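Local atomic coordinates of kojibiose phosphorylase (Gut metagenome, PDB entry 6W0P), a protein that belongs to glycoside hydrolase family 65 and is built from an N-terminal beta domain, a helical catalytic domain and a C-terminal domain. Residues G313-Y325 with I664-I676. Residues are numbered along the deposited sequence; the frame is centred on the assembly and turned at random.
Sequences GIRYCLFQMIQAY and IHMTSIAAAWMNI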
# COMPACT_ATOMS: atom_id res chain seq x y z
N GLY A 313 -3.90 35.28 -19.85
CA GLY A 313 -3.83 34.23 -18.82
C GLY A 313 -4.67 34.59 -17.61
O GLY A 313 -5.60 33.78 -17.25
N ILE A 314 -4.41 35.73 -16.98
CA ILE A 314 -5.13 36.07 -15.73
C ILE A 314 -6.65 36.10 -16.00
O ILE A 314 -7.42 35.67 -15.12
CB ILE A 314 -4.65 37.37 -15.07
CG1 ILE A 314 -5.21 37.47 -13.66
CG2 ILE A 314 -4.98 38.61 -15.89
CD1 ILE A 314 -4.97 36.25 -12.82
N ARG A 315 -7.08 36.62 -17.14
CA ARG A 315 -8.53 36.74 -17.40
C ARG A 315 -9.09 35.34 -17.68
O ARG A 315 -10.19 35.03 -17.20
CB ARG A 315 -8.79 37.77 -18.51
CG ARG A 315 -10.23 38.24 -18.48
CD ARG A 315 -10.47 39.37 -19.45
NE ARG A 315 -10.13 40.65 -18.87
CZ ARG A 315 -9.29 41.54 -19.37
NH1 ARG A 315 -8.61 41.29 -20.49
NH2 ARG A 315 -9.12 42.68 -18.72
N TYR A 316 -8.29 34.49 -18.32
CA TYR A 316 -8.69 33.07 -18.49
C TYR A 316 -8.90 32.46 -17.10
O TYR A 316 -9.94 31.78 -16.89
CB TYR A 316 -7.68 32.31 -19.36
CG TYR A 316 -8.01 30.85 -19.48
CD1 TYR A 316 -9.03 30.42 -20.32
CD2 TYR A 316 -7.37 29.91 -18.71
CE1 TYR A 316 -9.37 29.08 -20.40
CE2 TYR A 316 -7.68 28.57 -18.80
CZ TYR A 316 -8.69 28.15 -19.64
OH TYR A 316 -9.01 26.83 -19.68
N CYS A 317 -7.92 32.63 -16.20
CA CYS A 317 -7.95 32.08 -14.81
C CYS A 317 -9.19 32.59 -14.07
O CYS A 317 -9.91 31.77 -13.49
CB CYS A 317 -6.68 32.43 -14.03
SG CYS A 317 -5.19 31.60 -14.64
N LEU A 318 -9.46 33.89 -14.09
CA LEU A 318 -10.67 34.45 -13.45
C LEU A 318 -11.93 33.80 -14.07
O LEU A 318 -12.86 33.44 -13.32
CB LEU A 318 -10.70 35.98 -13.57
CG LEU A 318 -9.51 36.69 -12.91
CD1 LEU A 318 -9.74 38.19 -12.85
CD2 LEU A 318 -9.24 36.15 -11.51
N PHE A 319 -11.94 33.62 -15.39
CA PHE A 319 -13.08 33.02 -16.12
C PHE A 319 -13.38 31.64 -15.55
O PHE A 319 -14.56 31.36 -15.24
CB PHE A 319 -12.82 33.02 -17.62
CG PHE A 319 -13.91 32.33 -18.41
CD1 PHE A 319 -15.06 33.03 -18.76
CD2 PHE A 319 -13.81 31.00 -18.74
CE1 PHE A 319 -16.07 32.39 -19.45
CE2 PHE A 319 -14.81 30.38 -19.46
CZ PHE A 319 -15.94 31.07 -19.80
N GLN A 320 -12.36 30.79 -15.42
CA GLN A 320 -12.51 29.39 -14.90
C GLN A 320 -12.90 29.38 -13.41
O GLN A 320 -13.59 28.42 -12.98
CB GLN A 320 -11.22 28.60 -15.13
CG GLN A 320 -10.95 28.30 -16.60
CD GLN A 320 -12.05 27.49 -17.25
OE1 GLN A 320 -12.94 26.93 -16.59
NE2 GLN A 320 -12.01 27.43 -18.57
N MET A 321 -12.45 30.35 -12.63
CA MET A 321 -12.80 30.44 -11.19
C MET A 321 -14.31 30.72 -11.10
O MET A 321 -14.94 30.12 -10.26
CB MET A 321 -12.04 31.54 -10.43
CG MET A 321 -10.55 31.26 -10.24
SD MET A 321 -10.24 29.83 -9.20
CE MET A 321 -10.48 30.59 -7.59
N ILE A 322 -14.82 31.60 -11.94
CA ILE A 322 -16.25 32.03 -11.94
C ILE A 322 -17.09 30.84 -12.45
O ILE A 322 -18.22 30.62 -11.94
CB ILE A 322 -16.44 33.33 -12.77
CG1 ILE A 322 -15.67 34.51 -12.15
CG2 ILE A 322 -17.91 33.64 -12.89
CD1 ILE A 322 -15.39 35.76 -13.05
N GLN A 323 -16.55 30.07 -13.39
CA GLN A 323 -17.21 28.85 -13.96
C GLN A 323 -17.26 27.73 -12.92
O GLN A 323 -18.29 27.03 -12.84
CB GLN A 323 -16.50 28.36 -15.22
CG GLN A 323 -16.81 29.20 -16.46
CD GLN A 323 -16.67 28.43 -17.75
OE1 GLN A 323 -17.53 28.51 -18.61
NE2 GLN A 323 -15.59 27.68 -17.89
N ALA A 324 -16.20 27.60 -12.13
CA ALA A 324 -16.07 26.51 -11.13
C ALA A 324 -17.10 26.66 -10.00
O ALA A 324 -17.58 25.63 -9.52
CB ALA A 324 -14.67 26.48 -10.60
N TYR A 325 -17.39 27.88 -9.54
CA TYR A 325 -18.25 28.12 -8.35
C TYR A 325 -18.82 29.54 -8.35
O TYR A 325 -18.07 30.49 -8.57
CB TYR A 325 -17.43 27.93 -7.08
CG TYR A 325 -18.20 27.35 -5.93
CD1 TYR A 325 -18.53 26.01 -5.93
CD2 TYR A 325 -18.62 28.12 -4.86
CE1 TYR A 325 -19.27 25.46 -4.90
CE2 TYR A 325 -19.36 27.57 -3.82
CZ TYR A 325 -19.67 26.23 -3.83
OH TYR A 325 -20.36 25.64 -2.80
N ILE A 664 -8.12 21.11 -16.51
CA ILE A 664 -7.43 22.34 -16.03
C ILE A 664 -7.03 22.08 -14.57
O ILE A 664 -7.65 21.17 -13.94
CB ILE A 664 -8.35 23.57 -16.19
CG1 ILE A 664 -9.60 23.50 -15.30
CG2 ILE A 664 -8.72 23.77 -17.65
CD1 ILE A 664 -10.51 24.69 -15.47
N HIS A 665 -6.04 22.81 -14.08
CA HIS A 665 -5.52 22.73 -12.70
C HIS A 665 -6.11 23.87 -11.85
O HIS A 665 -5.60 25.01 -11.90
CB HIS A 665 -4.00 22.78 -12.71
CG HIS A 665 -3.34 21.71 -13.50
ND1 HIS A 665 -3.35 21.70 -14.85
CD2 HIS A 665 -2.59 20.66 -13.11
CE1 HIS A 665 -2.65 20.68 -15.28
NE2 HIS A 665 -2.18 20.03 -14.24
N MET A 666 -7.13 23.54 -11.07
CA MET A 666 -8.00 24.52 -10.40
C MET A 666 -7.16 25.31 -9.37
O MET A 666 -7.24 26.53 -9.36
CB MET A 666 -9.15 23.77 -9.73
CG MET A 666 -10.48 24.48 -9.78
SD MET A 666 -10.89 25.11 -11.42
CE MET A 666 -10.94 26.85 -11.02
N THR A 667 -6.36 24.63 -8.55
CA THR A 667 -5.53 25.29 -7.50
C THR A 667 -4.51 26.21 -8.16
O THR A 667 -4.30 27.32 -7.67
CB THR A 667 -4.84 24.29 -6.58
OG1 THR A 667 -5.87 23.68 -5.82
CG2 THR A 667 -3.87 24.95 -5.62
N SER A 668 -3.90 25.76 -9.24
CA SER A 668 -2.92 26.56 -10.02
C SER A 668 -3.61 27.82 -10.55
O SER A 668 -3.00 28.92 -10.49
CB SER A 668 -2.31 25.75 -11.12
OG SER A 668 -1.74 26.65 -12.06
N ILE A 669 -4.86 27.69 -10.99
CA ILE A 669 -5.68 28.80 -11.50
C ILE A 669 -5.94 29.79 -10.36
O ILE A 669 -5.72 31.00 -10.60
CB ILE A 669 -6.96 28.25 -12.17
CG1 ILE A 669 -6.59 27.61 -13.51
CG2 ILE A 669 -8.03 29.31 -12.35
CD1 ILE A 669 -7.70 26.86 -14.16
N ALA A 670 -6.35 29.31 -9.18
CA ALA A 670 -6.62 30.14 -7.99
C ALA A 670 -5.32 30.83 -7.57
O ALA A 670 -5.38 32.00 -7.19
CB ALA A 670 -7.16 29.31 -6.85
N ALA A 671 -4.20 30.12 -7.64
CA ALA A 671 -2.88 30.58 -7.16
C ALA A 671 -2.42 31.79 -7.96
O ALA A 671 -1.64 32.57 -7.41
CB ALA A 671 -1.87 29.47 -7.25
N ALA A 672 -2.86 31.94 -9.21
CA ALA A 672 -2.43 33.05 -10.08
C ALA A 672 -3.02 34.34 -9.50
O ALA A 672 -2.28 35.34 -9.34
CB ALA A 672 -2.85 32.83 -11.51
N TRP A 673 -4.29 34.28 -9.12
CA TRP A 673 -4.98 35.43 -8.49
C TRP A 673 -4.27 35.74 -7.17
O TRP A 673 -3.99 36.91 -6.92
CB TRP A 673 -6.46 35.14 -8.26
CG TRP A 673 -7.16 36.27 -7.56
CD1 TRP A 673 -7.77 37.33 -8.15
CD2 TRP A 673 -7.30 36.45 -6.15
NE1 TRP A 673 -8.31 38.15 -7.20
CE2 TRP A 673 -8.04 37.63 -5.96
CE3 TRP A 673 -6.90 35.72 -5.03
CZ2 TRP A 673 -8.36 38.12 -4.70
CZ3 TRP A 673 -7.22 36.20 -3.78
CH2 TRP A 673 -7.94 37.38 -3.61
N MET A 674 -4.01 34.72 -6.37
CA MET A 674 -3.36 34.84 -5.04
C MET A 674 -1.98 35.49 -5.19
O MET A 674 -1.69 36.42 -4.42
CB MET A 674 -3.17 33.47 -4.41
CG MET A 674 -4.45 32.73 -4.27
SD MET A 674 -5.05 33.02 -2.63
CE MET A 674 -4.03 31.89 -1.70
N ASN A 675 -1.18 34.96 -6.13
CA ASN A 675 0.18 35.47 -6.42
C ASN A 675 0.10 36.97 -6.74
O ASN A 675 1.02 37.72 -6.32
CB ASN A 675 0.91 34.71 -7.52
CG ASN A 675 2.41 34.68 -7.32
OD1 ASN A 675 3.05 33.69 -7.67
ND2 ASN A 675 2.99 35.77 -6.81
N ILE A 676 -0.96 37.42 -7.44
CA ILE A 676 -1.09 38.85 -7.85
C ILE A 676 -1.51 39.69 -6.63
O ILE A 676 -0.80 40.68 -6.35
CB ILE A 676 -2.02 39.01 -9.07
CG1 ILE A 676 -1.36 38.44 -10.33
CG2 ILE A 676 -2.44 40.46 -9.22
CD1 ILE A 676 -2.26 38.41 -11.59
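Trp673 meets Leu318 at its indole: CD2 of Leu318 comes obliquely to CD1 of Trp673, 3.9 Å away, the two side chains crossing at about a right angle. In the ring plane, at the edge of the indole, lies CG of Met674. Tyr316 carries CG of its helix mate Gln320 on one face, toward the rim, and its OH touches CG2 of Ile664. That hydroxyl is hydrogen-bonded to the backbone O of Ile32. The amide of Gln320 meets the tip of Ile664, with OE1 3.5 Å from CD1. NE2 of Gln323 binds the same OE1 from above the carbonyl plane, which helps fix the turn of the amide.

In the middle, Ile669 rests on the backbone of the other helix. Its CG2, anti to the backbone N, lies 3.3 Å from O of Cys317. SG of Cys317 faces CB of Ala672. Two bends in the Met321 chain (chi2 -65°, chi3 -80°) bring its CE over to CB of Ala670, 3.6 Å away. Its SD meets CE of Met666, which also touches CB of Ala324. At the far end Ile314 and Ile676 meet tip to tip, their CD1 atoms 3.7 Å apart.

The contact is buried and almost wholly apolar. The short segments' axes pass 8.9 Å apart, their directions differing by 122°, nearer antiparallel than parallel. It joins helices 308-324 and 666-680 of the catalytic domain, an (alpha/alpha)6 barrel in this family. More than 300 residues, almost without strand, separate the segments. Helix 351-361 packs on Leu318 and Met321 through Phe359, while helix 282-300 lies against Ile322 and Phe319.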